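Local coordinates for aerobactin synthase IucC (Klebsiella pneumoniae, PDB 6CN7), which probably catalyses the ATP-dependent attachment of a second N-acetyl-N-hydroxylysine to citryl-N-acetyl-N-hydroxylysine, completing the siderophore aerobactin, at residues W8-R13 / D63-R68; A163-L168 / G251-A256; I540-L545 / E567-P572. The protein carries 5 engineered substitutions. All coordinates share one frame; numbering follows the deposited sequence.

Contact 1 (W8-R13 / D63-R68); sequences WDFVNR and DAQTLR
The carbonyl oxygen of Leu-67 is gripped by two guanidinium groups, one from segment 8-13 of helix 4-25 and one from its own loop. From the helix, Arg-13 NH1 donates to Leu-67 O over 3.0 Å, tilted only 16° from the carbonyl plane. From the loop, Arg-68 NH1 reaches Leu-67 O at 3.0 Å, standing well above that plane. NH1 of Arg-13 also makes a weak bond of 3.4 Å to Ala-64 O, so a single nitrogen spans the turn. The Arg-13 chain is extended from CG to NE, its CD passing 3.5 Å from Ala-64 O, and Gln-65 NE2 lies 4.1 Å from that same CD. One helical turn back, Asp-9 OD2 takes the NE hydrogen on its syn side in a 3.1 Å salt bridge with Arg-13 NE, which holds the guanidinium from its other edge. Leu-67 CD1 also comes 3.4 Å from Arg-13 O, and the side chain continues onto Val-16, Ala-17 and Leu-20. The loop follows edge strand 60-62, and the contact thus joins the N-terminal helix to the end of the small antiparallel sheet. Arg-13 NH1 and Arg-68 NH1 stand 3.9 Å apart with guanidinium planes 73° to each other; the shared carbonyl and the carboxylate of Asp-9 probably offset part of their repulsion.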
loop_
_atom_site.group_PDB
_atom_site.type_symbol
_atom_site.label_atom_id
_atom_site.label_comp_id
_atom_site.label_asym_id
_atom_site.label_seq_id
_atom_site.Cartn_x
_atom_site.Cartn_y
_atom_site.Cartn_z
ATOM N N TRP A 8 2.161 15.972 -23.722
ATOM C CA TRP A 8 2.725 14.627 -23.677
ATOM C C TRP A 8 3.952 14.513 -24.572
ATOM O O TRP A 8 4.919 13.826 -24.226
ATOM C CB TRP A 8 1.660 13.607 -24.078
ATOM C CG TRP A 8 2.137 12.193 -24.073
ATOM C CD1 TRP A 8 2.302 11.382 -25.157
ATOM C CD2 TRP A 8 2.511 11.415 -22.930
ATOM N NE1 TRP A 8 2.756 10.147 -24.760
ATOM C CE2 TRP A 8 2.891 10.141 -23.396
ATOM C CE3 TRP A 8 2.561 11.672 -21.555
ATOM C CZ2 TRP A 8 3.322 9.132 -22.542
ATOM C CZ3 TRP A 8 2.985 10.665 -20.708
ATOM C CH2 TRP A 8 3.358 9.410 -21.204
ATOM N N ASP A 9 3.936 15.184 -25.726
ATOM C CA ASP A 9 5.089 15.131 -26.618
ATOM C C ASP A 9 6.240 15.970 -26.080
ATOM O O ASP A 9 7.405 15.568 -26.178
ATOM C CB ASP A 9 4.699 15.606 -28.016
ATOM C CG ASP A 9 5.886 15.678 -28.954
ATOM O OD1 ASP A 9 6.415 14.609 -29.326
ATOM O OD2 ASP A 9 6.293 16.802 -29.313
ATOM N N PHE A 10 5.935 17.138 -25.511
ATOM C CA PHE A 10 6.988 17.982 -24.959
ATOM C C PHE A 10 7.707 17.283 -23.813
ATOM O O PHE A 10 8.939 17.327 -23.724
ATOM C CB PHE A 10 6.403 19.314 -24.488
ATOM C CG PHE A 10 7.413 20.233 -23.862
ATOM C CD1 PHE A 10 8.207 21.051 -24.648
ATOM C CD2 PHE A 10 7.566 20.283 -22.485
ATOM C CE1 PHE A 10 9.137 21.898 -24.075
ATOM C CE2 PHE A 10 8.493 21.129 -21.906
ATOM C CZ PHE A 10 9.280 21.938 -22.703
ATOM N N VAL A 11 6.957 16.624 -22.931
ATOM C CA VAL A 11 7.572 15.991 -21.769
ATOM C C VAL A 11 8.395 14.780 -22.193
ATOM O O VAL A 11 9.447 14.495 -21.608
ATOM C CB VAL A 11 6.493 15.621 -20.736
ATOM C CG1 VAL A 11 7.104 14.876 -19.565
ATOM C CG2 VAL A 11 5.801 16.876 -20.234
ATOM N N ASN A 12 7.931 14.045 -23.208
ATOM C CA ASN A 12 8.697 12.901 -23.692
ATOM C C ASN A 12 9.973 13.349 -24.391
ATOM O O ASN A 12 11.027 12.723 -24.230
ATOM C CB ASN A 12 7.843 12.049 -24.630
ATOM C CG ASN A 12 7.128 10.925 -23.905
ATOM O OD1 ASN A 12 7.706 9.867 -23.652
ATOM N ND2 ASN A 12 5.863 11.147 -23.572
ATOM N N ARG A 13 9.902 14.430 -25.172
ATOM C CA ARG A 13 11.094 14.933 -25.849
ATOM C C ARG A 13 12.129 15.422 -24.846
ATOM O O ARG A 13 13.320 15.113 -24.968
ATOM C CB ARG A 13 10.717 16.051 -26.820
ATOM C CG ARG A 13 10.030 15.551 -28.074
ATOM C CD ARG A 13 9.800 16.655 -29.091
ATOM N NE ARG A 13 9.146 16.124 -30.285
ATOM C CZ ARG A 13 9.784 15.671 -31.360
ATOM N NH1 ARG A 13 11.111 15.686 -31.420
ATOM N NH2 ARG A 13 9.090 15.200 -32.388
ATOM N N ASP A 63 18.835 20.064 -28.280
ATOM C CA ASP A 63 17.580 20.743 -28.593
ATOM C C ASP A 63 16.497 19.687 -28.771
ATOM O O ASP A 63 16.464 18.985 -29.788
ATOM C CB ASP A 63 17.736 21.602 -29.845
ATOM C CG ASP A 63 16.473 22.374 -30.190
ATOM O OD1 ASP A 63 15.419 22.122 -29.564
ATOM O OD2 ASP A 63 16.535 23.241 -31.089
ATOM N N ALA A 64 15.600 19.584 -27.787
ATOM C CA ALA A 64 14.647 18.478 -27.754
ATOM C C ALA A 64 13.722 18.472 -28.967
ATOM O O ALA A 64 13.223 17.410 -29.354
ATOM C CB ALA A 64 13.826 18.537 -26.467
ATOM N N GLN A 65 13.478 19.633 -29.579
ATOM C CA GLN A 65 12.554 19.681 -30.708
ATOM C C GLN A 65 13.131 19.010 -31.947
ATOM O O GLN A 65 12.373 18.536 -32.801
ATOM C CB GLN A 65 12.177 21.130 -31.023
ATOM C CG GLN A 65 11.169 21.730 -30.058
ATOM C CD GLN A 65 9.829 21.019 -30.103
ATOM O OE1 GLN A 65 9.314 20.705 -31.179
ATOM N NE2 GLN A 65 9.260 20.753 -28.933
ATOM N N THR A 66 14.457 18.953 -32.067
ATOM C CA THR A 66 15.088 18.359 -33.238
ATOM C C THR A 66 15.187 16.840 -33.165
ATOM O O THR A 66 15.601 16.219 -34.150
ATOM C CB THR A 66 16.492 18.941 -33.428
ATOM O OG1 THR A 66 17.336 18.530 -32.344
ATOM C CG2 THR A 66 16.441 20.463 -33.477
ATOM N N LEU A 67 14.822 16.230 -32.039
ATOM C CA LEU A 67 15.008 14.794 -31.871
ATOM C C LEU A 67 14.266 14.013 -32.947
ATOM O O LEU A 67 13.085 14.259 -33.212
ATOM C CB LEU A 67 14.535 14.361 -30.482
ATOM C CG LEU A 67 15.495 14.656 -29.327
ATOM C CD1 LEU A 67 14.803 14.424 -27.997
ATOM C CD2 LEU A 67 16.750 13.798 -29.425
ATOM N N ARG A 68 14.968 13.059 -33.558
ATOM C CA ARG A 68 14.400 12.168 -34.558
ATOM C C ARG A 68 14.898 10.752 -34.312
ATOM O O ARG A 68 16.088 10.541 -34.065
ATOM C CB ARG A 68 14.787 12.584 -35.981
ATOM C CG ARG A 68 14.265 13.931 -36.415
ATOM C CD ARG A 68 12.769 13.891 -36.663
ATOM N NE ARG A 68 12.294 15.152 -37.224
ATOM C CZ ARG A 68 11.937 16.210 -36.503
ATOM N NH1 ARG A 68 11.993 16.172 -35.178
ATOM N NH2 ARG A 68 11.522 17.312 -37.111
#

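Contact 2 (A163-L168 / G251-A256); sequences ANTFRL and GDLWLA
Trp-254, Phe-166 and Leu-253 lose the most surface where strand 252-256 runs against the start of strand 165-174. Trp-254 and Phe-166 form an antiparallel hydrogen-bonded pair. Trp-254 N donates to Phe-166 O at 2.7 Å, while the return bond from Phe-166 N to Trp-254 O, 3.1 Å long, arrives in the carbonyl plane on a lone pair but is more bent at the hydrogen. Trp-254 O has further company: Thr-165 CA approaches it at 3.1 Å in a CA-H...O contact, and it also lies over one face of the Phe-166 ring, toward the rim. With chi1 at 52°, Phe-166 CG sits between its backbone N and carbonyl carbon. The indole is covered differently. Leu-168 lays CD1 over the pyrrole ring of Trp-254, 3.9 Å from its centroid, in a CH-pi contact, with Leu-168 CG 3.5 Å from Trp-254 CD1. Leu-263 of the next strand touches Phe-166, Leu-168 and Trp-254, and Tyr-158 meets the Phe-166 ring edge-to-face. Leu-253 CD1 reaches Thr-165 OG1 at 3.7 Å, and its CD2 meets Arg-167 CG at 3.8 Å. The strand directions differ by 121°, far from strictly antiparallel, and the chain turns a corner at Gly-251, whose backbone angles lie where glycine is the usual residue. Strand 165-174 also pairs with strand 244-250, so the corner carries the chain through a large antiparallel sheet within the IucA/IucC family region.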
loop_
_atom_site.group_PDB
_atom_site.type_symbol
_atom_site.label_atom_id
_atom_site.label_comp_id
_atom_site.label_asym_id
_atom_site.label_seq_id
_atom_site.Cartn_x
_atom_site.Cartn_y
_atom_site.Cartn_z
ATOM N N ALA A 163 2.821 19.448 -4.508
ATOM C CA ALA A 163 2.622 20.527 -3.536
ATOM C C ALA A 163 1.343 20.330 -2.725
ATOM O O ALA A 163 0.662 21.292 -2.367
ATOM C CB ALA A 163 2.617 21.892 -4.227
ATOM N N ASN A 164 1.013 19.080 -2.431
ATOM C CA ASN A 164 -0.117 18.784 -1.567
ATOM C C ASN A 164 0.346 18.627 -0.122
ATOM O O ASN A 164 1.509 18.325 0.156
ATOM C CB ASN A 164 -0.832 17.516 -2.029
ATOM C CG ASN A 164 -1.689 17.747 -3.258
ATOM O OD1 ASN A 164 -2.366 18.770 -3.375
ATOM N ND2 ASN A 164 -1.663 16.799 -4.185
ATOM N N THR A 165 -0.584 18.838 0.800
ATOM C CA THR A 165 -0.299 18.781 2.224
ATOM C C THR A 165 -1.002 17.585 2.855
ATOM O O THR A 165 -1.892 16.970 2.264
ATOM C CB THR A 165 -0.731 20.074 2.920
ATOM O OG1 THR A 165 -2.147 20.249 2.778
ATOM C CG2 THR A 165 -0.011 21.269 2.322
ATOM N N PHE A 166 -0.592 17.262 4.079
ATOM C CA PHE A 166 -1.161 16.116 4.773
ATOM C C PHE A 166 -0.813 16.198 6.251
ATOM O O PHE A 166 0.158 16.847 6.650
ATOM C CB PHE A 166 -0.665 14.795 4.174
ATOM C CG PHE A 166 0.836 14.700 4.056
ATOM C CD1 PHE A 166 1.488 15.184 2.933
ATOM C CD2 PHE A 166 1.591 14.123 5.066
ATOM C CE1 PHE A 166 2.864 15.094 2.820
ATOM C CE2 PHE A 166 2.967 14.032 4.957
ATOM C CZ PHE A 166 3.603 14.518 3.833
ATOM N N ARG A 167 -1.635 15.536 7.058
ATOM C CA ARG A 167 -1.375 15.388 8.479
ATOM C C ARG A 167 -0.468 14.190 8.726
ATOM O O ARG A 167 -0.346 13.286 7.895
ATOM C CB ARG A 167 -2.681 15.208 9.256
ATOM C CG ARG A 167 -3.507 16.468 9.403
ATOM C CD ARG A 167 -4.721 16.215 10.281
ATOM N NE ARG A 167 -5.543 17.410 10.449
ATOM C CZ ARG A 167 -6.707 17.430 11.093
ATOM N NH1 ARG A 167 -7.196 16.319 11.628
ATOM N NH2 ARG A 167 -7.384 18.565 11.198
ATOM N N LEU A 168 0.169 14.191 9.891
ATOM C CA LEU A 168 0.987 13.070 10.316
ATOM C C LEU A 168 0.168 12.104 11.161
ATOM O O LEU A 168 -0.791 12.490 11.835
ATOM C CB LEU A 168 2.193 13.555 11.119
ATOM C CG LEU A 168 3.124 14.524 10.392
ATOM C CD1 LEU A 168 4.232 14.983 11.326
ATOM C CD2 LEU A 168 3.698 13.887 9.132
ATOM N N GLY A 251 -3.054 17.227 14.142
ATOM C CA GLY A 251 -2.173 18.372 14.085
ATOM C C GLY A 251 -2.170 19.086 12.750
ATOM O O GLY A 251 -3.108 19.017 11.951
ATOM N N ASP A 252 -1.064 19.784 12.509
ATOM C CA ASP A 252 -0.930 20.679 11.374
ATOM C C ASP A 252 -0.730 19.898 10.079
ATOM O O ASP A 252 -0.488 18.688 10.072
ATOM C CB ASP A 252 0.244 21.634 11.592
ATOM C CG ASP A 252 0.001 22.598 12.735
ATOM O OD1 ASP A 252 -1.180 22.859 13.049
ATOM O OD2 ASP A 252 0.987 23.089 13.321
ATOM N N LEU A 253 -0.829 20.624 8.968
ATOM C CA LEU A 253 -0.614 20.070 7.641
ATOM C C LEU A 253 0.835 20.278 7.228
ATOM O O LEU A 253 1.404 21.354 7.436
ATOM C CB LEU A 253 -1.552 20.735 6.632
ATOM C CG LEU A 253 -3.050 20.500 6.833
ATOM C CD1 LEU A 253 -3.861 21.349 5.861
ATOM C CD2 LEU A 253 -3.389 19.028 6.661
ATOM N N TRP A 254 1.429 19.244 6.640
ATOM C CA TRP A 254 2.842 19.254 6.297
ATOM C C TRP A 254 3.021 19.156 4.788
ATOM O O TRP A 254 2.174 18.611 4.077
ATOM C CB TRP A 254 3.581 18.104 6.990
ATOM C CG TRP A 254 3.655 18.276 8.477
ATOM C CD1 TRP A 254 2.720 17.895 9.393
ATOM C CD2 TRP A 254 4.719 18.884 9.220
ATOM N NE1 TRP A 254 3.136 18.223 10.659
ATOM C CE2 TRP A 254 4.360 18.832 10.580
ATOM C CE3 TRP A 254 5.940 19.464 8.866
ATOM C CZ2 TRP A 254 5.177 19.338 11.587
ATOM C CZ3 TRP A 254 6.749 19.968 9.865
ATOM C CH2 TRP A 254 6.365 19.900 11.211
ATOM N N LEU A 255 4.149 19.678 4.313
ATOM C CA LEU A 255 4.449 19.778 2.893
ATOM C C LEU A 255 5.818 19.164 2.646
ATOM O O LEU A 255 6.767 19.443 3.386
ATOM C CB LEU A 255 4.418 21.241 2.441
ATOM C CG LEU A 255 4.818 21.570 1.005
ATOM C CD1 LEU A 255 3.768 21.072 0.031
ATOM C CD2 LEU A 255 5.024 23.067 0.866
ATOM N N ALA A 256 5.920 18.332 1.613
ATOM C CA ALA A 256 7.158 17.617 1.338
ATOM C C ALA A 256 8.171 18.522 0.651
ATOM O O ALA A 256 7.817 19.357 -0.186
ATOM C CB ALA A 256 6.885 16.393 0.464
#

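Contact 3 (I540-L545 / E567-P572); sequences IIRVVL and EDLQNP
Ile-540 pairs with Leu-569 through two backbone hydrogen bonds, Ile-540 N to Leu-569 O at 2.8 Å and Leu-569 N to Ile-540 O at 3.1 Å, the first nearly along the C=O axis. Its side chain runs toward the far end of segment 567-572: CG1 packs 3.8 Å from Asn-571 CB, and CD1 comes 3.7 Å from Asn-571 OD1 and 4.3 Å from Pro-572 CD, the two side chains of Ile-540 and Asn-571 crossing at about a right angle. Beyond these, Gln-483 of helix 475-499 and Trp-57 of a loop also touch Ile-540. Ile-541 comes next, in an antiparallel non-hydrogen-bonded pair with Asp-568, and its side chain turns to the sheet face opposite Ile-540, onto His-480. At Arg-542 the ladder gives way to a weak backbone bond to Glu-567 O, and the long side chain takes over. Extended from CG to NE, it lies beside Glu-567 and points the same way. Leu-569 CB sits over one face of the guanidinium, 3.6 Å from Arg-542 NH2. Glu-567 OE2 is well out of the guanidinium plane, which makes its salt bridge with Arg-542 a matter of charge alone; the modelled position of NH1 is less certain. At the other end of segment 567-572, Asn-571 is the N-cap of helix 572-575, its OD1 accepting from Leu-573 N while ND2 bonds to Leu-535 O and Lys-537 O. The whole is a two-stranded antiparallel ribbon that leads directly into a capped C-terminal helix.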
loop_
_atom_site.group_PDB
_atom_site.type_symbol
_atom_site.label_atom_id
_atom_site.label_comp_id
_atom_site.label_asym_id
_atom_site.label_seq_id
_atom_site.Cartn_x
_atom_site.Cartn_y
_atom_site.Cartn_z
ATOM N N ILE A 540 40.180 15.482 -14.481
ATOM C CA ILE A 540 39.326 15.051 -13.381
ATOM C C ILE A 540 39.118 13.550 -13.521
ATOM O O ILE A 540 38.857 13.056 -14.624
ATOM C CB ILE A 540 37.979 15.798 -13.379
ATOM C CG1 ILE A 540 38.198 17.285 -13.081
ATOM C CG2 ILE A 540 37.021 15.189 -12.350
ATOM C CD1 ILE A 540 36.965 18.144 -13.284
ATOM N N ILE A 541 39.242 12.830 -12.411
ATOM C CA ILE A 541 39.048 11.385 -12.412
ATOM C C ILE A 541 37.559 11.082 -12.504
ATOM O O ILE A 541 36.727 11.775 -11.908
ATOM C CB ILE A 541 39.680 10.757 -11.156
ATOM C CG1 ILE A 541 41.192 11.013 -11.147
ATOM C CG2 ILE A 541 39.384 9.258 -11.094
ATOM C CD1 ILE A 541 41.891 10.598 -9.864
ATOM N N ARG A 542 37.219 10.044 -13.261
ATOM C CA ARG A 542 35.830 9.678 -13.493
ATOM C C ARG A 542 35.348 8.650 -12.474
ATOM O O ARG A 542 36.136 7.953 -11.830
ATOM C CB ARG A 542 35.651 9.106 -14.898
ATOM C CG ARG A 542 35.323 10.120 -15.981
ATOM C CD ARG A 542 35.060 9.384 -17.279
ATOM N NE ARG A 542 34.662 10.251 -18.390
ATOM C CZ ARG A 542 35.502 10.817 -19.251
ATOM N NH1 ARG A 542 36.812 10.634 -19.146
ATOM N NH2 ARG A 542 35.030 11.578 -20.230
ATOM N N VAL A 543 34.027 8.565 -12.346
ATOM C CA VAL A 543 33.377 7.484 -11.613
ATOM C C VAL A 543 33.080 6.365 -12.601
ATOM O O VAL A 543 32.416 6.588 -13.622
ATOM C CB VAL A 543 32.088 7.972 -10.931
ATOM C CG1 VAL A 543 31.400 6.827 -10.185
ATOM C CG2 VAL A 543 32.392 9.124 -9.983
ATOM N N VAL A 544 33.576 5.164 -12.307
ATOM C CA VAL A 544 33.350 4.006 -13.166
ATOM C C VAL A 544 31.858 3.841 -13.424
ATOM O O VAL A 544 31.025 4.271 -12.617
ATOM C CB VAL A 544 33.945 2.727 -12.545
ATOM N N LEU A 545 31.511 3.211 -14.545
ATOM C CA LEU A 545 30.110 3.026 -14.903
ATOM C C LEU A 545 29.546 1.763 -14.267
ATOM O O LEU A 545 28.731 1.068 -14.879
ATOM C CB LEU A 545 29.948 2.959 -16.425
ATOM N N GLU A 567 40.121 6.357 -16.838
ATOM C CA GLU A 567 39.430 7.275 -17.732
ATOM C C GLU A 567 39.235 8.606 -17.024
ATOM O O GLU A 567 38.811 8.640 -15.864
ATOM C CB GLU A 567 38.081 6.684 -18.173
ATOM C CG GLU A 567 37.400 7.420 -19.321
ATOM C CD GLU A 567 38.288 7.586 -20.534
ATOM O OE1 GLU A 567 39.154 6.715 -20.767
ATOM O OE2 GLU A 567 38.127 8.599 -21.251
ATOM N N ASP A 568 39.548 9.697 -17.721
ATOM C CA ASP A 568 39.507 11.027 -17.131
ATOM C C ASP A 568 39.072 12.033 -18.187
ATOM O O ASP A 568 39.233 11.810 -19.389
ATOM C CB ASP A 568 40.871 11.418 -16.545
ATOM C CG ASP A 568 41.995 11.301 -17.557
ATOM O OD1 ASP A 568 41.722 10.915 -18.714
ATOM O OD2 ASP A 568 43.154 11.595 -17.195
ATOM N N LEU A 569 38.513 13.146 -17.718
ATOM C CA LEU A 569 38.043 14.220 -18.581
ATOM C C LEU A 569 38.717 15.526 -18.180
ATOM O O LEU A 569 39.385 15.617 -17.146
ATOM C CB LEU A 569 36.515 14.350 -18.517
ATOM C CG LEU A 569 35.882 14.684 -17.163
ATOM C CD1 LEU A 569 35.784 16.189 -16.957
ATOM C CD2 LEU A 569 34.509 14.037 -17.047
ATOM N N GLN A 570 38.531 16.545 -19.014
ATOM C CA GLN A 570 39.249 17.802 -18.848
ATOM C C GLN A 570 38.607 18.664 -17.770
ATOM O O GLN A 570 37.381 18.729 -17.647
ATOM C CB GLN A 570 39.293 18.569 -20.169
ATOM C CG GLN A 570 40.291 18.004 -21.164
ATOM C CD GLN A 570 40.360 18.806 -22.446
ATOM O OE1 GLN A 570 39.509 19.658 -22.708
ATOM N NE2 GLN A 570 41.378 18.540 -23.254
ATOM N N ASN A 571 39.455 19.333 -16.992
ATOM C CA ASN A 571 38.999 20.165 -15.887
ATOM C C ASN A 571 38.754 21.584 -16.382
ATOM O O ASN A 571 39.708 22.249 -16.805
ATOM C CB ASN A 571 40.032 20.174 -14.773
ATOM C CG ASN A 571 39.591 20.982 -13.569
ATOM O OD1 ASN A 571 38.482 21.512 -13.533
ATOM N ND2 ASN A 571 40.457 21.067 -12.569
ATOM N N PRO A 572 37.517 22.090 -16.350
ATOM C CA PRO A 572 37.285 23.470 -16.811
ATOM C C PRO A 572 38.094 24.518 -16.063
ATOM O O PRO A 572 38.442 25.548 -16.654
ATOM C CB PRO A 572 35.778 23.658 -16.590
ATOM C CG PRO A 572 35.218 22.286 -16.685
ATOM C CD PRO A 572 36.253 21.381 -16.085
#

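The three contacts sit in separate parts of the chain, none touching another, and contacts 2 and 3 lie on opposite sides of its centre, with their own centres about 42 Å apart. All are partly buried, yet their chemistry differs. Contact 2 belongs to a large antiparallel sheet, and its middle is aromatic and aliphatic. Contact 3 is also antiparallel pairing, but between two short strands that form a sheet of their own, with an arginine-glutamate pair at one end and apolar packing at the other. Contact 1 has no strand pairing: a helix meets a loop, and the polar link across the segments is an arginine side chain donating to loop carbonyls, not paired backbones.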